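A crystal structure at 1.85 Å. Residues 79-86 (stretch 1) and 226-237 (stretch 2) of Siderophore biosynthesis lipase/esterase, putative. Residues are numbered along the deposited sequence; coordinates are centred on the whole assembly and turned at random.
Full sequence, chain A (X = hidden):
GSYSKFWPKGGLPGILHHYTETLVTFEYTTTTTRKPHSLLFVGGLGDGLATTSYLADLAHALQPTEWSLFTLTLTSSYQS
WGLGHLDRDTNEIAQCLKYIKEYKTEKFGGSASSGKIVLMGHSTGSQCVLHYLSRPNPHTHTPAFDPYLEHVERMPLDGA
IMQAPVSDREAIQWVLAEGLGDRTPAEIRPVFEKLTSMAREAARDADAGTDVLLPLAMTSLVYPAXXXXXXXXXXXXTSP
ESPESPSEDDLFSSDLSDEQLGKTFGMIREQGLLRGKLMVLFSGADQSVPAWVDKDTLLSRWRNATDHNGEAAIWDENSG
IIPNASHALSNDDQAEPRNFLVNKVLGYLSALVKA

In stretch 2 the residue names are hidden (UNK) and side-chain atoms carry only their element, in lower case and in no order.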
# COMPACT_ATOMS: atom_id res chain seq x y z
N GLN A 79 0.82 2.23 7.03
CA GLN A 79 1.01 3.02 8.25
C GLN A 79 2.48 3.46 8.35
O GLN A 79 3.25 2.96 9.17
CB GLN A 79 0.60 2.23 9.50
CG GLN A 79 -0.68 1.40 9.34
CD GLN A 79 -1.23 0.89 10.66
OE1 GLN A 79 -1.02 1.48 11.72
NE2 GLN A 79 -1.94 -0.23 10.60
N SER A 80 2.84 4.42 7.50
CA SER A 80 4.22 4.92 7.42
C SER A 80 4.59 6.00 8.45
O SER A 80 5.74 6.45 8.51
CB SER A 80 4.49 5.46 6.01
OG SER A 80 3.59 6.51 5.69
N TRP A 81 3.62 6.40 9.28
CA TRP A 81 3.77 7.52 10.23
C TRP A 81 4.09 7.07 11.66
O TRP A 81 4.41 7.91 12.49
CB TRP A 81 2.52 8.42 10.24
CG TRP A 81 1.25 7.68 9.99
CD1 TRP A 81 0.59 7.57 8.80
CD2 TRP A 81 0.52 6.88 10.92
NE1 TRP A 81 -0.51 6.78 8.94
CE2 TRP A 81 -0.59 6.34 10.23
CE3 TRP A 81 0.68 6.59 12.28
CZ2 TRP A 81 -1.53 5.51 10.85
CZ3 TRP A 81 -0.26 5.76 12.91
CH2 TRP A 81 -1.35 5.24 12.19
N GLY A 82 4.02 5.76 11.95
CA GLY A 82 4.18 5.25 13.31
C GLY A 82 5.57 4.76 13.68
O GLY A 82 6.30 4.24 12.83
N LEU A 83 5.94 4.94 14.95
CA LEU A 83 7.18 4.39 15.53
C LEU A 83 6.92 2.98 16.05
O LEU A 83 5.77 2.61 16.33
CB LEU A 83 7.67 5.30 16.67
CG LEU A 83 8.82 4.87 17.61
CD1 LEU A 83 10.17 4.84 16.91
CD2 LEU A 83 8.88 5.81 18.81
N GLY A 84 7.99 2.20 16.17
CA GLY A 84 7.91 0.83 16.70
C GLY A 84 7.36 -0.11 15.65
O GLY A 84 6.53 -0.97 15.95
N HIS A 85 7.84 0.05 14.42
CA HIS A 85 7.32 -0.67 13.25
C HIS A 85 8.22 -1.80 12.74
O HIS A 85 7.73 -2.68 12.02
CB HIS A 85 7.02 0.33 12.12
CG HIS A 85 8.24 0.86 11.44
ND1 HIS A 85 8.92 1.98 11.87
CD2 HIS A 85 8.91 0.43 10.34
CE1 HIS A 85 9.95 2.22 11.08
NE2 HIS A 85 9.96 1.29 10.14
N LEU A 86 9.50 -1.79 13.09
CA LEU A 86 10.46 -2.76 12.55
C LEU A 86 10.21 -4.21 12.95
O LEU A 86 10.49 -5.12 12.17
CB LEU A 86 11.91 -2.37 12.90
CG LEU A 86 12.57 -1.21 12.16
CD1 LEU A 86 14.03 -1.09 12.59
CD2 LEU A 86 12.49 -1.38 10.65
N UNK A 226 9.55 12.39 2.67
CA UNK A 226 8.28 13.02 2.29
C UNK A 226 7.07 12.11 2.57
O UNK A 226 6.11 12.05 1.80
c UNK A 226 8.32 13.45 0.81
n UNK A 226 6.28 16.31 -0.27
n UNK A 226 5.99 14.43 0.71
c UNK A 226 7.34 14.53 0.45
c UNK A 226 5.38 15.51 0.27
c UNK A 226 7.52 15.71 -0.18
N UNK A 227 7.14 11.40 3.70
CA UNK A 227 6.07 10.52 4.16
C UNK A 227 5.44 11.18 5.40
O UNK A 227 6.13 11.93 6.10
o UNK A 227 5.51 8.24 4.88
c UNK A 227 7.68 9.04 5.49
c UNK A 227 6.58 9.08 4.44
N UNK A 228 4.14 10.93 5.66
CA UNK A 228 3.50 11.51 6.85
C UNK A 228 4.17 11.07 8.16
O UNK A 228 4.76 9.99 8.21
c UNK A 228 2.14 9.78 5.89
c UNK A 228 2.06 10.98 6.78
c UNK A 228 3.15 10.18 4.86
N UNK A 229 4.07 11.92 9.18
CA UNK A 229 4.75 11.67 10.45
C UNK A 229 3.84 11.90 11.65
O UNK A 229 3.23 12.97 11.78
c UNK A 229 7.18 12.25 9.65
c UNK A 229 7.77 10.88 9.94
c UNK A 229 5.99 12.55 10.58
c UNK A 229 8.24 13.32 9.80
N UNK A 230 3.75 10.90 12.52
CA UNK A 230 3.16 11.06 13.84
C UNK A 230 4.14 11.82 14.72
O UNK A 230 5.34 11.90 14.42
c UNK A 230 2.82 9.71 14.47
o UNK A 230 3.99 9.00 14.85
N UNK A 231 3.62 12.38 15.81
CA UNK A 231 4.45 13.09 16.79
C UNK A 231 5.51 12.18 17.41
O UNK A 231 6.67 12.58 17.55
c UNK A 231 3.57 13.69 17.88
N UNK A 232 5.10 10.97 17.78
CA UNK A 232 6.02 9.99 18.36
C UNK A 232 7.11 9.56 17.39
O UNK A 232 8.27 9.40 17.80
n UNK A 232 1.19 5.67 19.45
c UNK A 232 2.15 6.10 20.26
c UNK A 232 5.27 8.75 18.87
n UNK A 232 2.88 7.17 19.93
c UNK A 232 3.96 7.72 20.74
c UNK A 232 4.53 9.01 20.16
n UNK A 232 2.37 5.45 21.40
N UNK A 233 6.76 9.36 16.13
CA UNK A 233 7.74 8.99 15.12
C UNK A 233 8.72 10.12 14.83
O UNK A 233 9.92 9.89 14.70
n UNK A 233 10.82 6.46 9.99
n UNK A 233 9.82 5.54 11.84
c UNK A 233 7.09 8.54 13.82
c UNK A 233 9.81 6.44 10.85
c UNK A 233 7.63 7.42 11.57
n UNK A 233 8.80 7.31 10.70
c UNK A 233 8.08 7.79 12.97
N UNK A 234 8.20 11.34 14.72
CA UNK A 234 9.04 12.51 14.49
C UNK A 234 10.05 12.73 15.63
O UNK A 234 11.20 13.08 15.38
c UNK A 234 10.44 17.39 14.08
c UNK A 234 10.06 16.88 15.30
c UNK A 234 8.18 13.76 14.29
c UNK A 234 10.10 16.73 12.91
c UNK A 234 9.37 15.55 12.98
c UNK A 234 8.96 15.04 14.21
c UNK A 234 9.32 15.71 15.36
N UNK A 235 9.60 12.55 16.88
CA UNK A 235 10.48 12.70 18.05
C UNK A 235 11.67 11.75 18.04
O UNK A 235 12.77 12.11 18.47
c UNK A 235 8.40 13.36 21.30
c UNK A 235 9.80 14.96 19.99
c UNK A 235 8.94 13.70 19.92
c UNK A 235 9.72 12.51 19.37
N UNK A 236 11.44 10.52 17.57
CA UNK A 236 12.50 9.54 17.37
C UNK A 236 13.62 10.08 16.47
O UNK A 236 14.80 9.87 16.74
o UNK A 236 12.88 7.21 16.79
c UNK A 236 11.93 8.26 16.76
N UNK A 237 13.23 10.79 15.41
CA UNK A 237 14.17 11.30 14.41
C UNK A 237 14.94 12.55 14.84
O UNK A 237 16.04 12.78 14.32
c UNK A 237 13.28 9.04 12.61
c UNK A 237 13.44 11.54 13.07
c UNK A 237 12.09 10.66 11.11
c UNK A 237 12.57 10.39 12.53

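Position 226 carries one carbon leading to a five-membered ring of three carbons and two nitrogens, an imidazole, and touches nothing on stretch 1. It is His226, exposed, where a polar ring is at ease. Position 227 has one carbon bearing an oxygen and a methyl carbon, and its oxygen lies 2.7 Å from Ser80 OG. This is Thr227: its CA-to-CB bond points toward stretch 1, and the branch at CB carries the hydroxyl that accepts a hydrogen bond from Ser80 OG.

At position 228 three carbons close a ring onto the backbone nitrogen, and a ring carbon lies 4.0 Å from Trp81 CD1, at the edge of the indole. This is Pro228, whose compact apolar ring suits a place beside an aromatic system. Its carbonyl also receives a CA-H...O contact, Trp81 CA to Pro228 O at 3.3 Å. Position 229 has four carbons forked at the second, and its backbone passes close to Trp81, CA to CA 4.3 Å. It is Leu229; its CA-to-CB bond points away from stretch 1, and the residue is buried, which suits an aliphatic side chain.

Position 230 shows one carbon and one oxygen, the oxygen 2.6 Å from Trp81 O: Ser230. Ser230 OG donates to Trp81 O, and Ser230 N donates to the same oxygen at 3.1 Å. Ser230 OG also accepts from the backbone N of position 233 at 3.1 Å, capping the helix that follows; a short hydroxyl, able to donate and accept at once, fits this role well.

Position 231 has a single carbon, without contact to stretch 1: Ala231, its methyl suiting the buried first turn of the helix. Position 232 has three carbons, a nitrogen, then a carbon with two more nitrogens; its backbone O lies 3.8 Å from Leu83 CD2. It is Arg232, exposed as suits a charge, its guanidinium hydrogen-bonded elsewhere in the structure. The same atom set recurs at 233, with CB 3.1 Å from Trp81 O, another carbon 3.7 Å from Gly82 O and a terminal nitrogen 3.4 Å from His85 CE1. This is Arg233, long enough to follow stretch 1 from Trp81 to His85.

Position 234, one carbon and a six-carbon ring clear of stretch 1, is Phe234, an aromatic suited to its buried site. Position 235, four carbons forked at the second, also without contact, is Leu235, whose unbranched CB sits easily in a helix. Position 236, one carbon and one oxygen, the oxygen 3.6 Å from Leu83 CD1, is Ser236; its hydroxyl is satisfied by a hydrogen bond elsewhere in the structure. Position 237, again a four-carbon fork, beyond reach of stretch 1, is Leu237, apolar as its buried place favours.

The contact, burying 505 Å², centres on Trp81 O, which takes two hydrogen bonds from the residue that caps the helix. Ser80 and Thr227 add a hydroxyl pair, while Pro228 and Arg233 supply much of the packing.

Stretch 2, residues 226-237: HTPLSARRFLSL
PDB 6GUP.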